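Local coordinates for protein beta-galactoside alpha-2,6-sialyltransferase (Photobacterium sp., PDB 2Z4T) that transfers sialic acid from a CMP-activated donor to galactosides such as lactose, forming an alpha-2,6 linkage, at residues E38-P44 against I75-A81; G62-L67 against E88-F92. All blocks are in the same frame, centred on the assembly; numbering follows the deposited sequence.

Contact 1 (E38-P44 against I75-A81); sequences EYVNLEP and ISLSVVA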
loop_
_atom_site.group_PDB
_atom_site.type_symbol
_atom_site.label_atom_id
_atom_site.label_comp_id
_atom_site.label_asym_id
_atom_site.label_seq_id
_atom_site.Cartn_x
_atom_site.Cartn_y
_atom_site.Cartn_z
ATOM N N GLU A 38 19.227 2.957 -22.338
ATOM C CA GLU A 38 18.448 4.170 -22.446
ATOM C C GLU A 38 19.188 5.165 -23.337
ATOM O O GLU A 38 20.413 5.338 -23.236
ATOM C CB GLU A 38 18.151 4.778 -21.075
ATOM C CG GLU A 38 17.240 6.006 -21.135
ATOM C CD GLU A 38 16.888 6.560 -19.761
ATOM O OE1 GLU A 38 16.989 5.808 -18.755
ATOM O OE2 GLU A 38 16.513 7.757 -19.688
ATOM N N TYR A 39 18.419 5.768 -24.239
ATOM C CA TYR A 39 18.859 6.837 -25.101
ATOM C C TYR A 39 18.813 8.160 -24.334
ATOM O O TYR A 39 17.866 8.435 -23.575
ATOM C CB TYR A 39 17.965 6.900 -26.346
ATOM C CG TYR A 39 18.256 8.101 -27.215
ATOM C CD1 TYR A 39 17.386 9.195 -27.235
ATOM C CD2 TYR A 39 19.424 8.162 -27.992
ATOM C CE1 TYR A 39 17.657 10.314 -28.018
ATOM C CE2 TYR A 39 19.705 9.284 -28.778
ATOM C CZ TYR A 39 18.811 10.354 -28.778
ATOM O OH TYR A 39 19.072 11.474 -29.529
ATOM N N VAL A 40 19.851 8.966 -24.524
ATOM C CA VAL A 40 19.955 10.260 -23.871
ATOM C C VAL A 40 20.317 11.282 -24.916
ATOM O O VAL A 40 21.225 11.062 -25.728
ATOM C CB VAL A 40 21.092 10.305 -22.828
ATOM C CG1 VAL A 40 20.989 11.559 -21.990
ATOM C CG2 VAL A 40 21.077 9.077 -21.933
ATOM N N ASN A 41 19.614 12.400 -24.886
ATOM C CA ASN A 41 20.010 13.565 -25.630
ATOM C C ASN A 41 19.984 14.817 -24.756
ATOM O O ASN A 41 18.912 15.268 -24.336
ATOM C CB ASN A 41 19.130 13.751 -26.847
ATOM C CG ASN A 41 19.649 14.841 -27.740
ATOM O OD1 ASN A 41 19.210 15.988 -27.656
ATOM N ND2 ASN A 41 20.645 14.508 -28.555
ATOM N N LEU A 42 21.169 15.368 -24.493
ATOM C CA LEU A 42 21.327 16.468 -23.539
ATOM C C LEU A 42 21.989 17.680 -24.140
ATOM O O LEU A 42 23.035 17.576 -24.779
ATOM C CB LEU A 42 22.172 16.030 -22.343
ATOM C CG LEU A 42 21.531 15.008 -21.414
ATOM C CD1 LEU A 42 22.581 14.473 -20.443
ATOM C CD2 LEU A 42 20.285 15.570 -20.678
ATOM N N GLU A 43 21.384 18.836 -23.900
ATOM C CA GLU A 43 21.952 20.114 -24.293
ATOM C C GLU A 43 22.991 20.491 -23.255
ATOM O O GLU A 43 22.709 20.416 -22.071
ATOM C CB GLU A 43 20.852 21.181 -24.352
ATOM C CG GLU A 43 19.806 20.952 -25.448
ATOM C CD GLU A 43 20.401 21.033 -26.857
ATOM O OE1 GLU A 43 19.966 20.241 -27.726
ATOM O OE2 GLU A 43 21.312 21.872 -27.091
ATOM N N PRO A 44 24.202 20.873 -23.691
ATOM C CA PRO A 44 25.274 21.204 -22.746
ATOM C C PRO A 44 25.116 22.568 -22.062
ATOM O O PRO A 44 25.632 22.771 -20.972
ATOM C CB PRO A 44 26.514 21.218 -23.629
ATOM C CG PRO A 44 26.021 21.559 -24.974
ATOM C CD PRO A 44 24.647 20.991 -25.092
ATOM N N ILE A 75 26.164 19.442 -31.221
ATOM C CA ILE A 75 26.401 20.167 -29.965
ATOM C C ILE A 75 25.636 19.554 -28.786
ATOM O O ILE A 75 26.158 19.489 -27.683
ATOM C CB ILE A 75 26.308 21.741 -30.083
ATOM C CG1 ILE A 75 24.902 22.247 -29.852
ATOM C CG2 ILE A 75 26.920 22.259 -31.383
ATOM C CD1 ILE A 75 24.696 22.711 -28.425
ATOM N N SER A 76 24.435 19.051 -29.021
ATOM C CA SER A 76 23.795 18.274 -27.979
ATOM C C SER A 76 24.388 16.857 -27.915
ATOM O O SER A 76 24.777 16.288 -28.930
ATOM C CB SER A 76 22.277 18.256 -28.143
ATOM O OG SER A 76 21.874 17.261 -29.048
ATOM N N LEU A 77 24.473 16.315 -26.705
ATOM C CA LEU A 77 25.072 15.004 -26.458
ATOM C C LEU A 77 24.074 13.880 -26.706
ATOM O O LEU A 77 23.034 13.806 -26.059
ATOM C CB LEU A 77 25.575 14.922 -25.015
ATOM C CG LEU A 77 26.084 13.562 -24.519
ATOM C CD1 LEU A 77 27.490 13.233 -25.079
ATOM C CD2 LEU A 77 26.042 13.483 -22.990
ATOM N N SER A 78 24.406 13.002 -27.639
ATOM C CA SER A 78 23.556 11.875 -27.936
ATOM C C SER A 78 24.296 10.554 -27.700
ATOM O O SER A 78 25.312 10.274 -28.346
ATOM C CB SER A 78 23.057 11.981 -29.368
ATOM O OG SER A 78 21.769 11.422 -29.445
ATOM N N VAL A 79 23.805 9.767 -26.743
ATOM C CA VAL A 79 24.388 8.466 -26.401
ATOM C C VAL A 79 23.354 7.460 -25.921
ATOM O O VAL A 79 22.304 7.818 -25.390
ATOM C CB VAL A 79 25.500 8.559 -25.321
ATOM C CG1 VAL A 79 26.811 8.963 -25.959
ATOM C CG2 VAL A 79 25.128 9.522 -24.207
ATOM N N VAL A 80 23.682 6.194 -26.099
ATOM C CA VAL A 80 22.867 5.098 -25.632
ATOM C C VAL A 80 23.631 4.500 -24.457
ATOM O O VAL A 80 24.826 4.220 -24.580
ATOM C CB VAL A 80 22.684 4.050 -26.762
ATOM C CG1 VAL A 80 21.787 2.920 -26.319
ATOM C CG2 VAL A 80 22.103 4.726 -28.018
ATOM N N ALA A 81 22.970 4.334 -23.314
ATOM C CA ALA A 81 23.590 3.710 -22.155
ATOM C C ALA A 81 23.947 2.285 -22.535
ATOM O O ALA A 81 23.210 1.666 -23.297
ATOM C CB ALA A 81 22.626 3.716 -20.994
#
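Five backbone hydrogen bonds join 38-44 to 75-81, four of them within strands 39-42 and 77-80, an antiparallel strand pair in one layer of the N-terminal immunoglobulin-like beta-sandwich. Leu77 N to Leu42 O (2.7 Å) and Leu42 N to Leu77 O (2.9 Å) close one hydrogen-bonded pair; Val40 N to Val79 O (2.8 Å) and Val79 N to Val40 O (3.1 Å) close the next, and Ala81 N to Glu38 O (2.7 Å) adds a last bond beyond the strand ends. The strands run at 169°, their axes 4.7 Å apart. On the outer face, Tyr39 OH donates to Ser78 OG (2.7 Å), and Asn41 ND2 reaches Ser76 OG (3.1 Å) and, weakly, Ser78 OG (3.4 Å). The face with Val40, Leu42, Leu77 and Val79 turns inward, onto Val108 and Leu110 of strand 103-122 and Ile34 of strand 26-35. Its neighbours touch lightly, with Leu42 CD1 4.4 Å from Leu77 CD2. Past the strands, Pro44 CD rests 3.8 Å from Ile75 CD1.

Contact 2 (G62-L67 against E88-F92); sequences GTQQLL and EKYCF
Leu66 CD1 is the apolar centre, 3.7 Å from Phe92 CZ at the ring edge and 3.9 Å from Tyr90 CD2. Leu67 adds CD2 at 4.0 Å from Phe92 CD2. Both leucines point their CA-to-CB bonds toward the strand; Leu66 is m,t, while Leu67 has chi1 near -125°, between wells. Segment 88-92 is extended, with Glu88, Tyr90 and Phe92 all directed at the loop. Tyr90 (chi1 -79°) and Phe92 (chi1 -58°) are both m, with chi2 of 77° and 92°. Segment 62-67 has no regular secondary structure and leaves the strand as it goes: Gly62 CA lies 4.4 Å from Tyr90 CA, but Leu67 CA is 9.1 Å from Phe92 CA. This is the loop after strand 52-61 of the immunoglobulin-like beta-sandwich, folded back over the neighbouring antiparallel strand 88-98, which the Cys61-Cys91 disulfide also ties to the end of 52-61. Gly62 (phi 114°, psi 144°) lays its CA over the face of the Tyr90 ring, a CH-pi contact 3.7 Å from the centroid and 27° off the normal. A CB here would clash with Tyr90 CD2, and the backbone angles alone already call for glycine. Thr63 then turns the chain at phi -83°, psi -50°. At the polar edge Gln64 N donates to Tyr90 OH (2.9 Å), Tyr90 OH weakly to Glu88 OE2 (2.7 Å), and Thr63 N to Glu88 OE1 (2.8 Å), an oxygen less surely placed in the model.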
loop_
_atom_site.group_PDB
_atom_site.type_symbol
_atom_site.label_atom_id
_atom_site.label_comp_id
_atom_site.label_asym_id
_atom_site.label_seq_id
_atom_site.Cartn_x
_atom_site.Cartn_y
_atom_site.Cartn_z
ATOM N N GLY A 62 34.313 6.009 -17.510
ATOM C CA GLY A 62 33.422 4.928 -17.899
ATOM C C GLY A 62 34.182 3.914 -18.722
ATOM O O GLY A 62 35.060 4.268 -19.501
ATOM N N THR A 63 33.859 2.644 -18.555
ATOM C CA THR A 63 34.656 1.646 -19.231
ATOM C C THR A 63 34.263 1.396 -20.708
ATOM O O THR A 63 35.123 1.424 -21.566
ATOM C CB THR A 63 34.932 0.374 -18.363
ATOM O OG1 THR A 63 34.557 -0.808 -19.074
ATOM C CG2 THR A 63 34.210 0.419 -17.078
ATOM N N GLN A 64 32.993 1.174 -21.007
ATOM C CA GLN A 64 32.585 1.023 -22.404
ATOM C C GLN A 64 32.610 2.363 -23.137
ATOM O O GLN A 64 32.240 3.392 -22.582
ATOM C CB GLN A 64 31.217 0.353 -22.521
ATOM C CG GLN A 64 31.293 -1.171 -22.445
ATOM C CD GLN A 64 29.914 -1.838 -22.467
ATOM O OE1 GLN A 64 29.116 -1.614 -23.380
ATOM N NE2 GLN A 64 29.627 -2.663 -21.451
ATOM N N GLN A 65 33.075 2.345 -24.382
ATOM C CA GLN A 65 33.148 3.540 -25.221
ATOM C C GLN A 65 31.792 3.839 -25.848
ATOM O O GLN A 65 31.248 3.019 -26.568
ATOM C CB GLN A 65 34.203 3.332 -26.304
ATOM C CG GLN A 65 35.588 3.480 -25.803
ATOM C CD GLN A 65 35.942 4.934 -25.625
ATOM O OE1 GLN A 65 35.986 5.693 -26.594
ATOM N NE2 GLN A 65 36.187 5.342 -24.387
ATOM N N LEU A 66 31.251 5.019 -25.582
ATOM C CA LEU A 66 29.869 5.333 -25.983
ATOM C C LEU A 66 29.763 6.375 -27.089
ATOM O O LEU A 66 28.703 6.499 -27.728
ATOM C CB LEU A 66 29.041 5.811 -24.778
ATOM C CG LEU A 66 28.972 4.991 -23.498
ATOM C CD1 LEU A 66 27.871 5.572 -22.610
ATOM C CD2 LEU A 66 28.719 3.517 -23.766
ATOM N N LEU A 67 30.846 7.125 -27.304
ATOM C CA LEU A 67 30.853 8.214 -28.284
ATOM C C LEU A 67 31.354 7.773 -29.676
ATOM O O LEU A 67 32.550 7.548 -29.891
ATOM C CB LEU A 67 31.673 9.371 -27.739
ATOM C CG LEU A 67 31.003 10.728 -27.665
ATOM C CD1 LEU A 67 29.571 10.616 -27.170
ATOM C CD2 LEU A 67 31.818 11.592 -26.732
ATOM N N GLU A 88 27.248 1.655 -13.149
ATOM C CA GLU A 88 28.479 2.335 -13.478
ATOM C C GLU A 88 28.222 3.766 -13.936
ATOM O O GLU A 88 27.306 4.009 -14.713
ATOM C CB GLU A 88 29.228 1.570 -14.575
ATOM C CG GLU A 88 30.615 2.129 -14.795
ATOM C CD GLU A 88 31.364 1.525 -15.980
ATOM O OE1 GLU A 88 32.539 1.913 -16.144
ATOM O OE2 GLU A 88 30.789 0.709 -16.747
ATOM N N LYS A 89 29.063 4.688 -13.466
ATOM C CA LYS A 89 29.032 6.083 -13.896
ATOM C C LYS A 89 29.844 6.309 -15.162
ATOM O O LYS A 89 30.936 5.749 -15.317
ATOM C CB LYS A 89 29.494 7.030 -12.758
ATOM C CG LYS A 89 28.478 7.034 -11.565
ATOM C CD LYS A 89 28.890 7.925 -10.376
ATOM C CE LYS A 89 27.937 7.739 -9.163
ATOM N NZ LYS A 89 27.992 6.339 -8.656
ATOM N N TYR A 90 29.281 7.105 -16.072
ATOM C CA TYR A 90 29.949 7.515 -17.314
ATOM C C TYR A 90 30.047 9.045 -17.348
ATOM O O TYR A 90 29.094 9.729 -16.969
ATOM C CB TYR A 90 29.218 6.942 -18.552
ATOM C CG TYR A 90 29.561 5.491 -18.779
ATOM C CD1 TYR A 90 28.983 4.492 -18.005
ATOM C CD2 TYR A 90 30.519 5.121 -19.725
ATOM C CE1 TYR A 90 29.338 3.158 -18.171
ATOM C CE2 TYR A 90 30.882 3.794 -19.903
ATOM C CZ TYR A 90 30.294 2.819 -19.132
ATOM O OH TYR A 90 30.660 1.513 -19.308
ATOM N N CYS A 91 31.194 9.571 -17.781
ATOM C CA CYS A 91 31.432 11.013 -17.816
ATOM C C CYS A 91 31.712 11.524 -19.223
ATOM O O CYS A 91 32.410 10.876 -20.009
ATOM C CB CYS A 91 32.644 11.373 -16.978
ATOM S SG CYS A 91 32.703 10.702 -15.329
ATOM N N PHE A 92 31.190 12.716 -19.513
ATOM C CA PHE A 92 31.374 13.387 -20.801
ATOM C C PHE A 92 31.631 14.867 -20.562
ATOM O O PHE A 92 30.880 15.534 -19.834
ATOM C CB PHE A 92 30.148 13.168 -21.699
ATOM C CG PHE A 92 29.847 11.720 -21.953
ATOM C CD1 PHE A 92 28.972 11.028 -21.134
ATOM C CD2 PHE A 92 30.489 11.032 -22.978
ATOM C CE1 PHE A 92 28.704 9.671 -21.342
ATOM C CE2 PHE A 92 30.235 9.668 -23.195
ATOM C CZ PHE A 92 29.343 8.987 -22.375
#

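Overall arrangement
From the N terminus, strand 26-35 leads into strand 39-42, the first half of contact 1; strand 52-61 follows and runs into the loop of contact 2, and the chain then reaches strand 77-80, where contact 1 closes across the 30 residues between its segments. Contact 2 closes later, when strand 88-98 returns to 62-67 after 20 intervening residues. The two closures therefore cross rather than nest. Their centres lie about 12 Å apart and they touch directly: Val79 CG1 is 3.4 Å from Leu67 CD1, and Leu77 CD1 is 3.9 Å from the same Leu67 atom. The loop thus packs between strand 77-80 and strand 88-98, joining both sheets of the immunoglobulin-like domain, well away from the CMP and lactose sites.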